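Local coordinates for protein endo-beta-mannanase (PDB 4QP0) that probably hydrolyses internal beta-1,4-mannosidic linkages in mannans, galactomannans and glucomannans, as a secreted fungal TIM-barrel enzyme of glycoside hydrolase family 5, at residues V303-Y306 with P307-G311; S42-S46 with L47-V51; T350-A353 with D354-K358. All coordinates share one frame; numbering follows the deposited sequence.

Interaction 1 (V303-Y306 with P307-G311); sequences VAQY and PVWQG
Gln305 and Trp309 meet one turn apart on helix 299-315, where CB of Gln305 lies over the face of the indole in a CH-pi contact, 4.2 Å from the centroid of the five-membered ring. The indole owes this place to its first torsion, which sets CG beside the backbone N (chi1 -64°) and tips the ring back toward the preceding turn. Under the same residues the backbone bond from Trp309 N to Gln305 O measures 2.8 Å. Beyond CB the Gln305 chain bends at chi2 and turns aside from the indole, so that NE2 runs alongside Val308, 3.9 Å from its CG2.

Tyr306 approaches the six-membered ring obliquely, from the same side of the indole plane as Gln305 CB. Its CE2 comes within 4.0 Å of Trp309 CZ3, with the two ring planes inclined at 31° and the rings neither stacked nor edge-to-face. The phenol OH is bonded to the backbone N of Leu296, and the phenol ring meets Tyr294 edge-to-face. Gln310, extended beyond CG, carries its amide to Tyr294 OH and Thr348 O, which both accept from NE2; its own N is bonded to Tyr306 O at 2.7 Å.

Pro307 sits in mid-helix. Having no N-H, it leaves Val303 O without the usual bond, and its CD packs 3.5 Å from that oxygen; the helix is kinked here. Trp309 also reaches Ser271 and Ile275 of helix 270-284. Helix 299-315, kinked at this proline, joins parallel strands 289-294 and 320-323 in a beta-alpha-beta unit of the TIM barrel.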
loop_
_atom_site.group_PDB
_atom_site.type_symbol
_atom_site.label_atom_id
_atom_site.label_comp_id
_atom_site.label_asym_id
_atom_site.label_seq_id
_atom_site.Cartn_x
_atom_site.Cartn_y
_atom_site.Cartn_z
ATOM N N VAL A 303 -22.847 -2.417 1.527
ATOM C CA VAL A 303 -23.722 -2.645 2.703
ATOM C C VAL A 303 -24.033 -4.134 2.916
ATOM O O VAL A 303 -24.323 -4.564 4.036
ATOM C CB VAL A 303 -25.024 -1.796 2.690
ATOM C CG1 VAL A 303 -24.704 -0.320 2.551
ATOM C CG2 VAL A 303 -25.991 -2.234 1.600
ATOM N N ALA A 304 -23.935 -4.910 1.836
ATOM C CA ALA A 304 -24.161 -6.357 1.860
ATOM C C ALA A 304 -22.977 -7.150 2.399
ATOM O O ALA A 304 -23.152 -8.036 3.240
ATOM C CB ALA A 304 -24.516 -6.856 0.466
ATOM N N GLN A 305 -21.776 -6.839 1.909
ATOM C CA GLN A 305 -20.614 -7.710 2.145
ATOM C C GLN A 305 -19.545 -7.182 3.116
ATOM O O GLN A 305 -18.873 -7.970 3.780
ATOM C CB GLN A 305 -19.987 -8.149 0.819
ATOM C CG GLN A 305 -20.951 -8.834 -0.153
ATOM C CD GLN A 305 -21.505 -10.170 0.340
ATOM O OE1 GLN A 305 -22.513 -10.654 -0.177
ATOM N NE2 GLN A 305 -20.853 -10.774 1.332
ATOM N N TYR A 306 -19.393 -5.866 3.206
ATOM C CA TYR A 306 -18.474 -5.267 4.178
ATOM C C TYR A 306 -18.701 -5.772 5.620
ATOM O O TYR A 306 -17.743 -6.205 6.260
ATOM C CB TYR A 306 -18.506 -3.733 4.100
ATOM C CG TYR A 306 -17.723 -3.127 2.949
ATOM C CD1 TYR A 306 -17.272 -1.807 3.009
ATOM C CD2 TYR A 306 -17.408 -3.873 1.812
ATOM C CE1 TYR A 306 -16.548 -1.247 1.963
ATOM C CE2 TYR A 306 -16.689 -3.317 0.770
ATOM C CZ TYR A 306 -16.261 -2.008 0.852
ATOM O OH TYR A 306 -15.547 -1.461 -0.196
ATOM N N PRO A 307 -19.958 -5.750 6.131
ATOM C CA PRO A 307 -20.152 -6.284 7.488
ATOM C C PRO A 307 -19.721 -7.742 7.620
ATOM O O PRO A 307 -19.191 -8.142 8.664
ATOM C CB PRO A 307 -21.664 -6.147 7.715
ATOM C CG PRO A 307 -22.064 -5.013 6.842
ATOM C CD PRO A 307 -21.196 -5.132 5.617
ATOM N N VAL A 308 -19.933 -8.517 6.559
ATOM C CA VAL A 308 -19.529 -9.916 6.532
ATOM C C VAL A 308 -18.007 -10.017 6.591
ATOM O O VAL A 308 -17.467 -10.730 7.443
ATOM C CB VAL A 308 -20.079 -10.654 5.284
ATOM C CG1 VAL A 308 -19.722 -12.136 5.321
ATOM C CG2 VAL A 308 -21.592 -10.480 5.185
ATOM N N TRP A 309 -17.331 -9.286 5.703
ATOM C CA TRP A 309 -15.869 -9.314 5.600
ATOM C C TRP A 309 -15.216 -8.805 6.849
ATOM O O TRP A 309 -14.185 -9.325 7.279
ATOM C CB TRP A 309 -15.375 -8.458 4.440
ATOM C CG TRP A 309 -15.775 -8.901 3.052
ATOM C CD1 TRP A 309 -16.470 -10.050 2.671
ATOM C CD2 TRP A 309 -15.463 -8.216 1.793
ATOM N NE1 TRP A 309 -16.617 -10.104 1.306
ATOM C CE2 TRP A 309 -16.037 -9.035 0.723
ATOM C CE3 TRP A 309 -14.792 -7.039 1.459
ATOM C CZ2 TRP A 309 -15.934 -8.671 -0.611
ATOM C CZ3 TRP A 309 -14.697 -6.685 0.113
ATOM C CH2 TRP A 309 -15.245 -7.486 -0.894
ATOM N N GLN A 310 -15.804 -7.757 7.421
ATOM C CA GLN A 310 -15.253 -7.116 8.600
ATOM C C GLN A 310 -15.405 -8.014 9.837
ATOM O O GLN A 310 -14.460 -8.162 10.622
ATOM C CB GLN A 310 -15.875 -5.721 8.780
ATOM C CG GLN A 310 -15.335 -4.708 7.765
ATOM C CD GLN A 310 -16.100 -3.391 7.717
ATOM O OE1 GLN A 310 -17.117 -3.210 8.393
ATOM N NE2 GLN A 310 -15.613 -2.462 6.899
ATOM N N GLY A 311 -16.581 -8.631 9.981
ATOM C CA GLY A 311 -16.822 -9.665 10.988
ATOM C C GLY A 311 -15.873 -10.849 10.900
ATOM O O GLY A 311 -15.501 -11.424 11.918
#

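Interaction 2 (S42-S46 with L47-V51)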
loop_
_atom_site.group_PDB
_atom_site.type_symbol
_atom_site.label_atom_id
_atom_site.label_comp_id
_atom_site.label_asym_id
_atom_site.label_seq_id
_atom_site.Cartn_x
_atom_site.Cartn_y
_atom_site.Cartn_z
ATOM N N SER A 42 -9.409 14.995 9.071
ATOM C CA SER A 42 -10.478 15.253 10.050
ATOM C C SER A 42 -11.676 14.315 9.858
ATOM O O SER A 42 -12.320 13.922 10.832
ATOM C CB SER A 42 -10.901 16.727 10.068
ATOM O OG SER A 42 -11.086 17.218 8.759
ATOM N N ASP A 43 -11.956 13.942 8.605
ATOM C CA ASP A 43 -12.976 12.932 8.309
ATOM C C ASP A 43 -12.561 11.583 8.895
ATOM O O ASP A 43 -13.350 10.922 9.579
ATOM C CB ASP A 43 -13.203 12.792 6.799
ATOM C CG ASP A 43 -13.929 13.986 6.182
ATOM O OD1 ASP A 43 -14.169 15.003 6.871
ATOM O OD2 ASP A 43 -14.260 13.896 4.979
ATOM N N MET A 44 -11.314 11.193 8.630
ATOM C CA MET A 44 -10.728 9.979 9.183
ATOM C C MET A 44 -10.855 9.952 10.691
ATOM O O MET A 44 -11.311 8.961 11.254
ATOM C CB MET A 44 -9.249 9.858 8.792
ATOM C CG MET A 44 -8.998 9.229 7.435
ATOM S SD MET A 44 -7.236 9.157 7.030
ATOM C CE MET A 44 -6.721 7.855 8.148
ATOM N N LYS A 45 -10.450 11.044 11.334
ATOM C CA LYS A 45 -10.510 11.162 12.791
ATOM C C LYS A 45 -11.903 10.866 13.343
ATOM O O LYS A 45 -12.057 9.988 14.192
ATOM C CB LYS A 45 -10.001 12.540 13.259
ATOM C CG LYS A 45 -10.168 12.846 14.751
ATOM C CD LYS A 45 -9.450 11.867 15.684
ATOM C CE LYS A 45 -8.084 12.380 16.133
ATOM N NZ LYS A 45 -7.455 11.482 17.145
ATOM N N SER A 46 -12.915 11.575 12.848
ATOM C CA SER A 46 -14.275 11.443 13.397
ATOM C C SER A 46 -14.905 10.105 13.031
ATOM O O SER A 46 -15.848 9.663 13.692
ATOM C CB SER A 46 -15.171 12.599 12.955
ATOM O OG SER A 46 -15.544 12.451 11.600
ATOM N N LEU A 47 -14.371 9.470 11.982
ATOM C CA LEU A 47 -14.782 8.126 11.573
ATOM C C LEU A 47 -14.047 7.034 12.341
ATOM O O LEU A 47 -14.380 5.851 12.211
ATOM C CB LEU A 47 -14.605 7.932 10.061
ATOM C CG LEU A 47 -15.868 7.935 9.182
ATOM C CD1 LEU A 47 -16.852 9.051 9.519
ATOM C CD2 LEU A 47 -15.489 7.985 7.714
ATOM N N GLY A 48 -13.061 7.436 13.144
ATOM C CA GLY A 48 -12.323 6.513 14.008
ATOM C C GLY A 48 -11.242 5.723 13.294
ATOM O O GLY A 48 -10.924 4.599 13.675
ATOM N N LEU A 49 -10.675 6.310 12.250
ATOM C CA LEU A 49 -9.610 5.653 11.490
ATOM C C LEU A 49 -8.279 6.272 11.889
ATOM O O LEU A 49 -8.104 7.482 11.743
ATOM C CB LEU A 49 -9.837 5.820 9.987
ATOM C CG LEU A 49 -11.145 5.336 9.348
ATOM C CD1 LEU A 49 -11.275 5.897 7.936
ATOM C CD2 LEU A 49 -11.259 3.819 9.338
ATOM N N PRO A 50 -7.343 5.456 12.411
ATOM C CA PRO A 50 -6.051 5.990 12.847
ATOM C C PRO A 50 -4.912 5.873 11.820
ATOM O O PRO A 50 -3.827 6.416 12.054
ATOM C CB PRO A 50 -5.728 5.129 14.071
ATOM C CG PRO A 50 -6.372 3.812 13.776
ATOM C CD PRO A 50 -7.515 4.048 12.819
ATOM N N VAL A 51 -5.147 5.176 10.711
ATOM C CA VAL A 51 -4.096 4.963 9.705
ATOM C C VAL A 51 -4.620 5.182 8.293
ATOM O O VAL A 51 -5.746 4.787 7.974
ATOM C CB VAL A 51 -3.485 3.534 9.779
ATOM C CG1 VAL A 51 -2.453 3.326 8.674
ATOM C CG2 VAL A 51 -2.836 3.276 11.131
#
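Leu47 closes the last turn of helix 34-47 on Asp43: its N is bonded to Asp43 O at 3.0 Å and makes a second, weak bond to Met44 O. The Leu47 side chain starts over the Asp43 carbonyl, CB 3.3 Å from Asp43 O, and Ser46 OG adds a weak bond to Asp43 O.

Gly48 then leaves the helix with positive phi (80°), and its N is bonded to Lys45 O at 2.9 Å, the donor standing well above the carbonyl plane. At Leu49 the chain has reversed far enough for its N to reach back to Met44 O, 2.9 Å away and nearly straight at 170°. This end of the helix is a Schellman motif. The Leu49 side chain crosses that of Met44 at about a right angle, with CD1 4.1 Å from Met44 CG.

Pro50 carries the chain away from the helix toward Val51, the start of strand 51-55. Met44 reaches this far along the chain through a bend at chi3 (73°), which brings CE to 3.2 Å from Val51 O.

Around this turn, Leu47 packs on Ile345 and Thr350 of helix 345-358, and Leu49 lies against Glu22 and Thr24 of strand 17-25. Val51 enters the barrel sheet between strands 17-25 and 102-106, its backbone bonded to Thr24 and its side chain touching Phe21, Lys102 and Ile104.

Interaction 3 (T350-A353 with D354-K358)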
loop_
_atom_site.group_PDB
_atom_site.type_symbol
_atom_site.label_atom_id
_atom_site.label_comp_id
_atom_site.label_asym_id
_atom_site.label_seq_id
_atom_site.Cartn_x
_atom_site.Cartn_y
_atom_site.Cartn_z
ATOM N N THR A 350 -17.851 2.595 10.078
ATOM C CA THR A 350 -17.773 3.059 11.468
ATOM C C THR A 350 -17.849 1.954 12.522
ATOM O O THR A 350 -16.986 1.884 13.407
ATOM C CB THR A 350 -18.775 4.216 11.735
ATOM O OG1 THR A 350 -18.108 5.459 11.506
ATOM C CG2 THR A 350 -19.326 4.211 13.162
ATOM N N ASN A 351 -18.863 1.093 12.421
ATOM C CA ASN A 351 -19.018 -0.017 13.360
ATOM C C ASN A 351 -17.733 -0.808 13.531
ATOM O O ASN A 351 -17.356 -1.152 14.650
ATOM C CB ASN A 351 -20.158 -0.941 12.929
ATOM C CG ASN A 351 -21.530 -0.339 13.199
ATOM O OD1 ASN A 351 -21.652 0.750 13.779
ATOM N ND2 ASN A 351 -22.573 -1.043 12.768
ATOM N N HIS A 352 -17.056 -1.070 12.414
ATOM C CA HIS A 352 -15.840 -1.867 12.414
ATOM C C HIS A 352 -14.649 -1.130 12.948
ATOM O O HIS A 352 -13.804 -1.727 13.623
ATOM C CB HIS A 352 -15.548 -2.380 11.012
ATOM C CG HIS A 352 -14.344 -3.286 10.927
ATOM N ND1 HIS A 352 -14.241 -4.423 11.639
ATOM C CD2 HIS A 352 -13.179 -3.189 10.165
ATOM C CE1 HIS A 352 -13.071 -5.025 11.348
ATOM N NE2 HIS A 352 -12.423 -4.266 10.447
ATOM N N ALA A 353 -14.553 0.163 12.640
ATOM C CA ALA A 353 -13.432 0.984 13.103
ATOM C C ALA A 353 -13.358 0.984 14.630
ATOM O O ALA A 353 -12.284 0.769 15.203
ATOM C CB ALA A 353 -13.540 2.401 12.560
ATOM N N ASP A 354 -14.510 1.194 15.273
ATOM C CA ASP A 354 -14.634 1.158 16.736
ATOM C C ASP A 354 -14.285 -0.208 17.324
ATOM O O ASP A 354 -13.643 -0.285 18.368
ATOM C CB ASP A 354 -16.051 1.565 17.180
ATOM C CG ASP A 354 -16.446 2.956 16.696
ATOM O OD1 ASP A 354 -15.630 3.903 16.805
ATOM O OD2 ASP A 354 -17.583 3.106 16.202
ATOM N N ALA A 355 -14.710 -1.275 16.651
ATOM C CA ALA A 355 -14.469 -2.637 17.118
ATOM C C ALA A 355 -12.984 -3.018 17.069
ATOM O O ALA A 355 -12.499 -3.721 17.954
ATOM C CB ALA A 355 -15.318 -3.630 16.336
ATOM N N MET A 356 -12.266 -2.554 16.047
ATOM C CA MET A 356 -10.819 -2.730 16.011
ATOM C C MET A 356 -10.123 -1.837 17.039
ATOM O O MET A 356 -9.167 -2.262 17.682
ATOM C CB MET A 356 -10.259 -2.460 14.608
ATOM C CG MET A 356 -10.800 -3.383 13.528
ATOM S SD MET A 356 -10.282 -5.098 13.715
ATOM C CE MET A 356 -8.774 -5.087 12.736
ATOM N N ALA A 357 -10.605 -0.604 17.189
ATOM C CA ALA A 357 -10.081 0.329 18.192
ATOM C C ALA A 357 -10.173 -0.258 19.598
ATOM O O ALA A 357 -9.242 -0.129 20.399
ATOM C CB ALA A 357 -10.833 1.651 18.128
ATOM N N LYS A 358 -11.304 -0.905 19.872
ATOM C CA LYS A 358 -11.606 -1.498 21.171
ATOM C C LYS A 358 -10.733 -2.722 21.493
ATOM O O LYS A 358 -10.337 -2.907 22.638
ATOM C CB LYS A 358 -13.102 -1.849 21.241
ATOM C CG LYS A 358 -13.617 -2.257 22.615
#
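His352 and Met356 make the main side-chain contact of this helical turn, with a methylene over the aromatic face and the sulfur oblique to it. CG of Met356 lies above the imidazole, 3.8 Å from the ring centroid and displaced toward the rim on the side of CE1 and NE2, a CH-pi contact. The thioether follows obliquely, with SD 4.4 Å from the same centroid. The imidazole swings along the helix toward its C-terminal end because CG stands opposite the backbone N (chi1 -177°); the first torsion of Met356 places CG over the ring, and the bends at chi2 and chi3 carry SD and CE past its CE1-NE2 rim.

The imidazole is also held at its two nitrogens. ND1 is hydrogen-bonded to Glu314 OE2 and NE2 to Asp321 OD2, which fixes the ring's rotation and presents its face to the methionine. A carboxylate at each nitrogen would probably favour a protonated imidazole.

These residues belong to helix 345-358, which packs against helix 299-315 through His352 on Gln310 and through Met356 and His352 on Val313. The same face reaches strand 17-25 of the TIM barrel, where Ala353 and His352 touch Glu22 and Met356 touches Tyr20. The helix thus covers the barrel wall where strands 17-25 and 320-323 pair.

Backbone bonds carry the turn beneath. Asp354 N to Thr350 O is 3.2 Å and almost straight, Met356 N to His352 O is 3.0 Å, and Ala357 N to Ala353 O is 2.9 Å; the bond from Ala355 N to Asn351 O is weak.

On another side Asp354 runs beside Thr350, pointing the same way, OD2 touching the methyl CG2 at 3.7 Å without a hydrogen bond between the side chains.

In the fold
All three contacts are local and partly buried, at the outer layer of the barrel. Interactions 1 and 3 lie on the adjacent helices 299-315 and 345-358 and touch directly, Gln310 OE1 packing 3.2 Å from His352 CB. Interaction 2 meets helix 345-358 at another place, Leu47 O and Gly48 O resting against Ala353 CB, but does not touch interaction 1. Their chemistry follows position: both contacts within helices set a side chain over an aromatic face beside buried polar groups, whereas interaction 2, at a helix end leading into a strand, relies on backbone capping and aliphatic packing. Exposed residues flank the buried ones in each.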